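Local structure of triosephosphate isomerase (Toxoplasma gondii, 5UPR) at residues T141-E144 against R145-Q149; G114-N117 against Q118-A121. The protein probably interconverts D-glyceraldehyde 3-phosphate and dihydroxyacetone phosphate in glycolysis and gluconeogenesis, as a homodimer of TIM barrels. All blocks are in the same frame, centred on the assembly; numbering follows the deposited sequence.

Contact 1 of 2, residues T141-E144 against R145-Q149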
loop_
_atom_site.group_PDB
_atom_site.type_symbol
_atom_site.label_atom_id
_atom_site.label_comp_id
_atom_site.label_asym_id
_atom_site.label_seq_id
_atom_site.Cartn_x
_atom_site.Cartn_y
_atom_site.Cartn_z
ATOM N N THR A 141 -11.501 21.402 -5.187
ATOM C CA THR A 141 -11.258 21.999 -3.901
ATOM C C THR A 141 -12.315 23.074 -3.641
ATOM O O THR A 141 -13.053 23.508 -4.544
ATOM C CB THR A 141 -9.873 22.687 -3.862
ATOM O OG1 THR A 141 -9.858 23.775 -4.813
ATOM C CG2 THR A 141 -8.680 21.705 -4.176
ATOM N N LEU A 142 -12.373 23.521 -2.380
ATOM C CA LEU A 142 -13.301 24.600 -2.027
ATOM C C LEU A 142 -12.999 25.851 -2.866
ATOM O O LEU A 142 -13.919 26.495 -3.348
ATOM C CB LEU A 142 -13.187 24.937 -0.550
ATOM C CG LEU A 142 -14.063 26.086 -0.040
ATOM C CD1 LEU A 142 -15.539 25.686 -0.156
ATOM C CD2 LEU A 142 -13.595 26.439 1.377
ATOM N N GLU A 143 -11.736 26.203 -2.989
ATOM C CA GLU A 143 -11.338 27.384 -3.781
ATOM C C GLU A 143 -11.763 27.256 -5.230
ATOM O O GLU A 143 -12.242 28.230 -5.820
ATOM C CB GLU A 143 -9.829 27.626 -3.708
ATOM C CG GLU A 143 -9.417 28.937 -4.359
ATOM C CD GLU A 143 -9.178 28.903 -5.894
ATOM O OE1 GLU A 143 -9.774 29.824 -6.492
ATOM O OE2 GLU A 143 -8.447 28.029 -6.484
ATOM N N GLU A 144 -11.551 26.080 -5.820
ATOM C CA GLU A 144 -11.959 25.805 -7.214
ATOM C C GLU A 144 -13.474 25.940 -7.368
ATOM O O GLU A 144 -13.939 26.552 -8.322
ATOM C CB GLU A 144 -11.471 24.427 -7.683
ATOM C CG GLU A 144 -9.981 24.407 -7.937
ATOM C CD GLU A 144 -9.363 23.039 -7.945
ATOM O OE1 GLU A 144 -10.049 22.017 -7.631
ATOM O OE2 GLU A 144 -8.167 22.897 -8.225
ATOM N N ARG A 145 -14.220 25.427 -6.406
ATOM C CA ARG A 145 -15.681 25.528 -6.439
ATOM C C ARG A 145 -16.142 26.992 -6.410
ATOM O O ARG A 145 -16.926 27.408 -7.264
ATOM C CB ARG A 145 -16.317 24.730 -5.295
ATOM C CG ARG A 145 -17.868 24.903 -5.156
ATOM C CD ARG A 145 -18.731 24.529 -6.357
ATOM N NE ARG A 145 -18.759 23.074 -6.582
ATOM C CZ ARG A 145 -19.540 22.493 -7.451
ATOM N NH1 ARG A 145 -20.375 23.174 -8.197
ATOM N NH2 ARG A 145 -19.486 21.187 -7.580
ATOM N N GLU A 146 -15.632 27.749 -5.453
ATOM C CA GLU A 146 -16.066 29.136 -5.208
ATOM C C GLU A 146 -15.607 30.095 -6.303
ATOM O O GLU A 146 -16.219 31.112 -6.502
ATOM C CB GLU A 146 -15.592 29.649 -3.829
ATOM C CG GLU A 146 -16.194 28.893 -2.645
ATOM C CD GLU A 146 -15.749 29.368 -1.247
ATOM O OE1 GLU A 146 -14.630 29.922 -1.063
ATOM O OE2 GLU A 146 -16.540 29.148 -0.287
ATOM N N SER A 147 -14.542 29.771 -7.025
ATOM C CA SER A 147 -14.116 30.578 -8.159
ATOM C C SER A 147 -14.690 30.108 -9.535
ATOM O O SER A 147 -14.266 30.569 -10.568
ATOM C CB SER A 147 -12.592 30.639 -8.156
ATOM O OG SER A 147 -12.082 29.345 -8.365
ATOM N N GLY A 148 -15.709 29.258 -9.528
ATOM C CA GLY A 148 -16.380 28.757 -10.743
ATOM C C GLY A 148 -15.600 27.786 -11.628
ATOM O O GLY A 148 -15.924 27.660 -12.792
ATOM N N GLN A 149 -14.594 27.076 -11.090
ATOM C CA GLN A 149 -13.725 26.219 -11.930
ATOM C C GLN A 149 -14.069 24.705 -11.963
ATOM O O GLN A 149 -13.326 23.896 -12.547
ATOM C CB GLN A 149 -12.267 26.396 -11.471
ATOM C CG GLN A 149 -11.680 27.752 -11.785
ATOM C CD GLN A 149 -10.269 27.815 -11.267
ATOM O OE1 GLN A 149 -9.360 27.383 -11.949
ATOM N NE2 GLN A 149 -10.118 28.158 -10.004
#
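Ser147 OG meets two oxygens of Glu143 on one side, the backbone O at 2.8 Å and OE1 at 3.0 Å. Its one proton can serve either. The Glu143 chain bends at chi2 (-85°), which carries the carboxylate forward, towards Ser147 and the C-terminal end. Gln149 NE2 donates to the same hydroxyl at 2.8 Å, and Ser147 OG lies nearly in its amide plane. At the other end Thr141 and Glu144 form a capping box. Glu144 N donates to Thr141 OG1 (3.0 Å), and Thr141 N donates to Glu144 OE1 (2.9 Å), meeting it from above the carboxylate plane. The short helix 142-146 follows strand 133-138 of the TIM barrel. It ends in a Schellman motif: Gln149 N bonds to Glu144 O at 2.9 Å, Gly148 N bonds to Arg145 O, and Gly148 has positive phi. Arg145 N and Glu146 N make the helical bonds to Thr141 O and Leu142 O. The Arg145 side chain leads away to a salt bridge with Glu140 and hydrogen bonds to Tyr178 and Thr198. Leu142 CD1 packs against the Glu146 carboxylate, 3.6 Å from OE2. Leu142 also touches Trp182, and Glu144 rests on Val153 of helix 150-164.

Contact 2 of 2, residues G114-N117 against Q118-A121; sequences GESN and QVVA
Ser116 OG accepts from Val119 N at 3.0 Å, the N-cap bond that opens helix 117-129 of the TIM barrel. With chi1 at 69°, OG sits between the serine's own backbone N and carbonyl carbon, facing the first turn. The bond is fairly straight, with an N-H...O angle of 163°. Two backbone bonds continue the turn: Val120 N to Ser116 O, and Ala121 N to Asn117 O. Val119 CG2 also packs against the cap, 3.5 Å from Ser116 OG. Val120 CG2 comes to 3.3 Å from Ser116 O, beside the bonded carbonyl.

Glu115, just before the cap, lies across both valines at about a right angle. Its CB is 3.9 Å from Val119 CG1 and also meets Val120 CG2. The chain is extended beyond CG, with OE1 still beside Val120 CG2, and OE2 forms salt bridges with Arg105 and Lys123, while the Glu115 backbone also bonds to Arg105. The second subunit covers part of this face: its Gln112 packs on Glu115 and its Gly110 on Val119. On another face Asn117 and Gln118 touch Ala160 of helix 150-164. The bend of Gln118 at chi2 brings its amide beside Asn117, where one water accepts from both Asn117 ND2 and Gln118 NE2, 3.0 Å from each.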
loop_
_atom_site.group_PDB
_atom_site.type_symbol
_atom_site.label_atom_id
_atom_site.label_comp_id
_atom_site.label_asym_id
_atom_site.label_seq_id
_atom_site.Cartn_x
_atom_site.Cartn_y
_atom_site.Cartn_z
ATOM N N GLY A 114 1.986 13.626 -3.464
ATOM C CA GLY A 114 0.919 12.716 -3.833
ATOM C C GLY A 114 0.927 12.379 -5.325
ATOM O O GLY A 114 1.875 12.693 -6.041
ATOM N N GLU A 115 -0.147 11.697 -5.716
ATOM C CA GLU A 115 -0.334 11.192 -7.089
ATOM C C GLU A 115 -0.935 12.283 -7.958
ATOM O O GLU A 115 -2.049 12.738 -7.698
ATOM C CB GLU A 115 -1.320 9.998 -7.028
ATOM C CG GLU A 115 -0.836 8.858 -6.171
ATOM C CD GLU A 115 -1.852 7.765 -5.874
ATOM O OE1 GLU A 115 -2.975 7.684 -6.487
ATOM O OE2 GLU A 115 -1.507 7.029 -4.896
ATOM N N SER A 116 -0.228 12.664 -9.017
ATOM C CA SER A 116 -0.742 13.593 -10.009
ATOM C C SER A 116 -1.859 12.989 -10.846
ATOM O O SER A 116 -2.105 11.742 -10.803
ATOM C CB SER A 116 0.387 13.981 -10.957
ATOM O OG SER A 116 0.766 12.865 -11.770
ATOM N N ASN A 117 -2.533 13.842 -11.640
ATOM C CA ASN A 117 -3.527 13.355 -12.590
ATOM C C ASN A 117 -2.923 12.268 -13.444
ATOM O O ASN A 117 -3.594 11.281 -13.711
ATOM C CB ASN A 117 -3.986 14.489 -13.518
ATOM C CG ASN A 117 -4.879 15.495 -12.799
ATOM O OD1 ASN A 117 -5.325 15.265 -11.666
ATOM N ND2 ASN A 117 -5.120 16.637 -13.476
ATOM N N GLN A 118 -1.680 12.470 -13.882
ATOM C CA GLN A 118 -0.991 11.517 -14.770
ATOM C C GLN A 118 -0.680 10.161 -14.095
ATOM O O GLN A 118 -0.849 9.111 -14.680
ATOM C CB GLN A 118 0.318 12.154 -15.338
ATOM C CG GLN A 118 -0.001 13.320 -16.339
ATOM C CD GLN A 118 -0.663 14.594 -15.719
ATOM O OE1 GLN A 118 -0.373 15.019 -14.539
ATOM N NE2 GLN A 118 -1.578 15.243 -16.531
ATOM N N VAL A 119 -0.250 10.211 -12.833
ATOM C CA VAL A 119 0.012 8.989 -12.050
ATOM C C VAL A 119 -1.257 8.195 -11.792
ATOM O O VAL A 119 -1.273 6.935 -11.973
ATOM C CB VAL A 119 0.783 9.319 -10.757
ATOM C CG1 VAL A 119 0.763 8.144 -9.781
ATOM C CG2 VAL A 119 2.205 9.767 -11.096
ATOM N N VAL A 120 -2.340 8.907 -11.449
ATOM C CA VAL A 120 -3.631 8.220 -11.269
ATOM C C VAL A 120 -4.019 7.519 -12.571
ATOM O O VAL A 120 -4.471 6.355 -12.568
ATOM C CB VAL A 120 -4.739 9.198 -10.783
ATOM C CG1 VAL A 120 -6.107 8.506 -10.831
ATOM C CG2 VAL A 120 -4.423 9.780 -9.404
ATOM N N ALA A 121 -3.873 8.245 -13.689
ATOM C CA ALA A 121 -4.241 7.681 -14.981
ATOM C C ALA A 121 -3.435 6.412 -15.297
ATOM O O ALA A 121 -3.988 5.411 -15.830
ATOM C CB ALA A 121 -4.030 8.727 -16.045
HETATM O O HOH W 1 -3.687 17.254 -16.016
#

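How the contacts relate
Both contacts are local: contact 2 opens a helix, while contact 1 spans a short one from cap to end. From the N terminus, contact 2 comes first. It joins the loop after helix 103-107 to the start of helix 117-129. That helix leads to strand 133-138, and contact 1 follows in the short helix 142-146. The turn at its end passes straight into helix 150-164. The contacts lie in series, neither nest nor cross, and close no long loop. The centres of contacts 1 and 2 are about 20 Å apart, their nearest atoms about 9 Å. Helix 150-164 touches side chains of both. Contact 2 also reaches the second subunit, whereas contact 1 meets no other chain.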